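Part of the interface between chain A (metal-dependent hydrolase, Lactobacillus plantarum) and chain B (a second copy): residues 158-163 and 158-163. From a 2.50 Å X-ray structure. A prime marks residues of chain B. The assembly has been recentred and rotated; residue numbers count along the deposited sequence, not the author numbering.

Chain A 158-163: PAILPK
Chain B, residues 158-163: PAILPK

The two copies of the segment Pro158 to Lys163 meet across an exact two-fold axis, so each contact described from chain A recurs from chain B. Neither stretch forms regular helix or strand. The vectors from CA of residue 159 to CA of residue 162 lie 178° apart, so the segments run antiparallel. Register is centred on Leu161, whose CA is 5.5 Å from CA of Leu161′; CA of Ile160 lies 5.3 Å from CA of Pro162′, and the reciprocal pair has the same spacing. Despite this close approach, no hydrogen bond links the stretches. N of Pro162, being a proline nitrogen, has no hydrogen to donate.

Backbone torsions (phi/psi) define the path: -54/143 at Pro158, -44/-50 at Ala159, then extended at Ile160 (-149/150) and Leu161 (-145/163), -57/136 at Pro162 and -75/-37 at Lys163. Chain B repeats these values.

Ile160 and Pro162, with their mates, account for most of the 393 Å² buried, summed over both sides. Ile160 gives up 72 Å². Its CA-to-CB bond points sideways. Chi1 of 65° (p) places CG1 3.4 Å from N of Pro162′; CG1 also packs as an apolar contact on CD of Pro162′ at 4.1 Å. Chi2 of 173° (t) then sets CD1, and the end of the side chain comes nearer the partner than the CA-to-CB bond alone suggests. The two isoleucines also touch near the axis, with CB of Ile160 4.3 Å from CD1 of Ile160′. Their carbonyl oxygens, O of Ile160 and O of Ile160′, are 4.1 Å apart. The model places CD1 of Ile160 only 2.8 Å from O of Leu161′; this is a steric clash in the coordinates, repeated by symmetry, and carries no weight as an interaction.

Pro162 contributes 63 Å². Its ring has a C-gamma exo pucker, and its CA-to-CB bond is sideways to the partner. While CD packs against CG1 of Ile160′ at 4.2 Å, CB meets CB of Ala159′ at 3.8 Å. The proline thus spans two partner residues. Ala159′ directs its CA-to-CB bond toward the opposing stretch, so its methyl can reach the ring without a longer side chain.

Leu161 (chi1 -66°, m; chi2 174°, t) directs its CA-to-CB bond away, and its nearest side-chain approach is CD2 of Leu161 to CD2 of Leu161′, 4.9 Å, outside contact range. Leu161 thus marks the centre of the register without making a side-chain contact across it. Lys163, all-trans through chi4, leads its end away and adds almost nothing.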

ATOM      1  N   PRO A 158      -0.918  -9.117  -7.114  1.00 30.68           N
ATOM      2  CA  PRO A 158      -1.699  -8.671  -5.953  1.00 29.81           C
ATOM      3  C   PRO A 158      -1.863  -7.148  -6.010  1.00 33.59           C
ATOM      4  O   PRO A 158      -0.938  -6.440  -6.424  1.00 31.77           O
ATOM      5  CB  PRO A 158      -0.842  -9.122  -4.777  1.00 28.41           C
ATOM      6  CG  PRO A 158      -0.206 -10.377  -5.303  1.00 29.38           C
ATOM      7  CD  PRO A 158       0.201  -9.981  -6.700  1.00 26.54           C
ATOM      8  N   ALA A 159      -3.030  -6.644  -5.606  1.00 35.82           N
ATOM      9  CA  ALA A 159      -3.296  -5.205  -5.642  1.00 38.30           C
ATOM     10  C   ALA A 159      -2.112  -4.399  -5.118  1.00 41.41           C
ATOM     11  O   ALA A 159      -1.671  -3.449  -5.763  1.00 42.95           O
ATOM     12  CB  ALA A 159      -4.556  -4.879  -4.842  1.00 33.45           C
ATOM     13  N   ILE A 160      -1.600  -4.778  -3.949  1.00 44.29           N
ATOM     14  CA  ILE A 160      -0.456  -4.095  -3.359  1.00 46.55           C
ATOM     15  C   ILE A 160       0.372  -5.071  -2.524  1.00 47.56           C
ATOM     16  O   ILE A 160      -0.161  -6.026  -1.947  1.00 45.37           O
ATOM     17  CB  ILE A 160      -0.890  -2.933  -2.447  1.00 50.66           C
ATOM     18  CG1 ILE A 160      -1.661  -3.487  -1.252  1.00 52.82           C
ATOM     19  CG2 ILE A 160      -1.753  -1.945  -3.219  1.00 51.22           C
ATOM     20  CD1 ILE A 160      -1.977  -2.451  -0.207  1.00 56.91           C
ATOM     21  N   LEU A 161       1.677  -4.816  -2.460  1.00 48.58           N
ATOM     22  CA  LEU A 161       2.609  -5.658  -1.710  1.00 49.07           C
ATOM     23  C   LEU A 161       3.709  -4.818  -1.072  1.00 48.22           C
ATOM     24  O   LEU A 161       3.922  -3.670  -1.454  1.00 49.44           O
ATOM     25  CB  LEU A 161       3.268  -6.674  -2.648  1.00 48.74           C
ATOM     26  CG  LEU A 161       2.402  -7.758  -3.277  1.00 48.52           C
ATOM     27  CD1 LEU A 161       3.224  -8.563  -4.266  1.00 46.83           C
ATOM     28  CD2 LEU A 161       1.850  -8.652  -2.178  1.00 48.87           C
ATOM     29  N   PRO A 162       4.428  -5.384  -0.091  1.00 48.25           N
ATOM     30  CA  PRO A 162       5.510  -4.646   0.567  1.00 46.79           C
ATOM     31  C   PRO A 162       6.512  -4.194  -0.500  1.00 48.13           C
ATOM     32  O   PRO A 162       6.881  -4.966  -1.388  1.00 48.91           O
ATOM     33  CB  PRO A 162       6.101  -5.681   1.517  1.00 47.65           C
ATOM     34  CG  PRO A 162       4.917  -6.511   1.877  1.00 46.10           C
ATOM     35  CD  PRO A 162       4.242  -6.705   0.536  1.00 48.01           C
ATOM     36  N   LYS A 163       6.952  -2.946  -0.404  1.00 49.31           N
ATOM     37  CA  LYS A 163       7.870  -2.371  -1.382  1.00 49.37           C
ATOM     38  C   LYS A 163       9.319  -2.841  -1.290  1.00 47.99           C
ATOM     39  O   LYS A 163       9.980  -3.024  -2.315  1.00 47.88           O
ATOM     40  CB  LYS A 163       7.822  -0.842  -1.282  1.00 52.12           C
ATOM     41  CG  LYS A 163       8.766  -0.118  -2.221  1.00 59.73           C
ATOM     42  CD  LYS A 163       8.658   1.393  -2.060  1.00 60.88           C
ATOM     43  CE  LYS A 163       9.529   2.111  -3.084  1.00 61.84           C
ATOM     44  NZ  LYS A 163       9.410   3.603  -3.006  1.00 59.65           N
TER
ATOM     45  N   PRO B 158       2.402  -8.804   7.161  1.00 30.68           N
ATOM     46  CA  PRO B 158       3.100  -8.243   5.997  1.00 29.81           C
ATOM     47  C   PRO B 158       3.011  -6.713   6.047  1.00 33.59           C
ATOM     48  O   PRO B 158       1.982  -6.164   6.457  1.00 31.77           O
ATOM     49  CB  PRO B 158       2.328  -8.834   4.824  1.00 28.41           C
ATOM     50  CG  PRO B 158       1.908 -10.174   5.357  1.00 29.38           C
ATOM     51  CD  PRO B 158       1.440  -9.843   6.752  1.00 26.54           C
ATOM     52  N   ALA B 159       4.079  -6.026   5.639  1.00 35.82           N
ATOM     53  CA  ALA B 159       4.105  -4.563   5.668  1.00 38.30           C
ATOM     54  C   ALA B 159       2.805  -3.965   5.139  1.00 41.41           C
ATOM     55  O   ALA B 159       2.214  -3.097   5.780  1.00 42.95           O
ATOM     56  CB  ALA B 159       5.294  -4.038   4.865  1.00 33.45           C
ATOM     57  N   ILE B 160       2.363  -4.429   3.973  1.00 44.29           N
ATOM     58  CA  ILE B 160       1.123  -3.947   3.380  1.00 46.55           C
ATOM     59  C   ILE B 160       0.467  -5.050   2.550  1.00 47.56           C
ATOM     60  O   ILE B 160       1.149  -5.907   1.978  1.00 45.37           O
ATOM     61  CB  ILE B 160       1.360  -2.734   2.461  1.00 50.66           C
ATOM     62  CG1 ILE B 160       2.211  -3.160   1.269  1.00 52.82           C
ATOM     63  CG2 ILE B 160       2.048  -1.613   3.228  1.00 51.22           C
ATOM     64  CD1 ILE B 160       2.354  -2.091   0.218  1.00 56.91           C
ATOM     65  N   LEU B 161      -0.863  -5.013   2.486  1.00 48.58           N
ATOM     66  CA  LEU B 161      -1.643  -6.000   1.741  1.00 49.07           C
ATOM     67  C   LEU B 161      -2.866  -5.357   1.098  1.00 48.22           C
ATOM     68  O   LEU B 161      -3.266  -4.257   1.474  1.00 49.44           O
ATOM     69  CB  LEU B 161      -2.127  -7.106   2.684  1.00 48.74           C
ATOM     70  CG  LEU B 161      -1.094  -8.030   3.318  1.00 48.52           C
ATOM     71  CD1 LEU B 161      -1.774  -8.953   4.312  1.00 46.83           C
ATOM     72  CD2 LEU B 161      -0.403  -8.826   2.224  1.00 48.87           C
ATOM     73  N   PRO B 162      -3.482  -6.038   0.120  1.00 48.25           N
ATOM     74  CA  PRO B 162      -4.671  -5.491  -0.541  1.00 46.79           C
ATOM     75  C   PRO B 162      -5.734  -5.204   0.524  1.00 48.13           C
ATOM     76  O   PRO B 162      -5.971  -6.022   1.416  1.00 48.91           O
ATOM     77  CB  PRO B 162      -5.083  -6.615  -1.485  1.00 47.65           C
ATOM     78  CG  PRO B 162      -3.778  -7.240  -1.841  1.00 46.10           C
ATOM     79  CD  PRO B 162      -3.081  -7.313  -0.500  1.00 48.01           C
ATOM     80  N   LYS B 163      -6.373  -4.046   0.422  1.00 49.31           N
ATOM     81  CA  LYS B 163      -7.373  -3.625   1.397  1.00 49.37           C
ATOM     82  C   LYS B 163      -8.725  -4.327   1.309  1.00 47.99           C
ATOM     83  O   LYS B 163      -9.347  -4.610   2.334  1.00 47.88           O
ATOM     84  CB  LYS B 163      -7.577  -2.110   1.289  1.00 52.12           C
ATOM     85  CG  LYS B 163      -8.627  -1.546   2.225  1.00 59.73           C
ATOM     86  CD  LYS B 163      -8.770  -0.038   2.056  1.00 60.88           C
ATOM     87  CE  LYS B 163      -9.747   0.532   3.076  1.00 61.84           C
ATOM     88  NZ  LYS B 163      -9.875   2.024   2.991  1.00 59.65           N
TER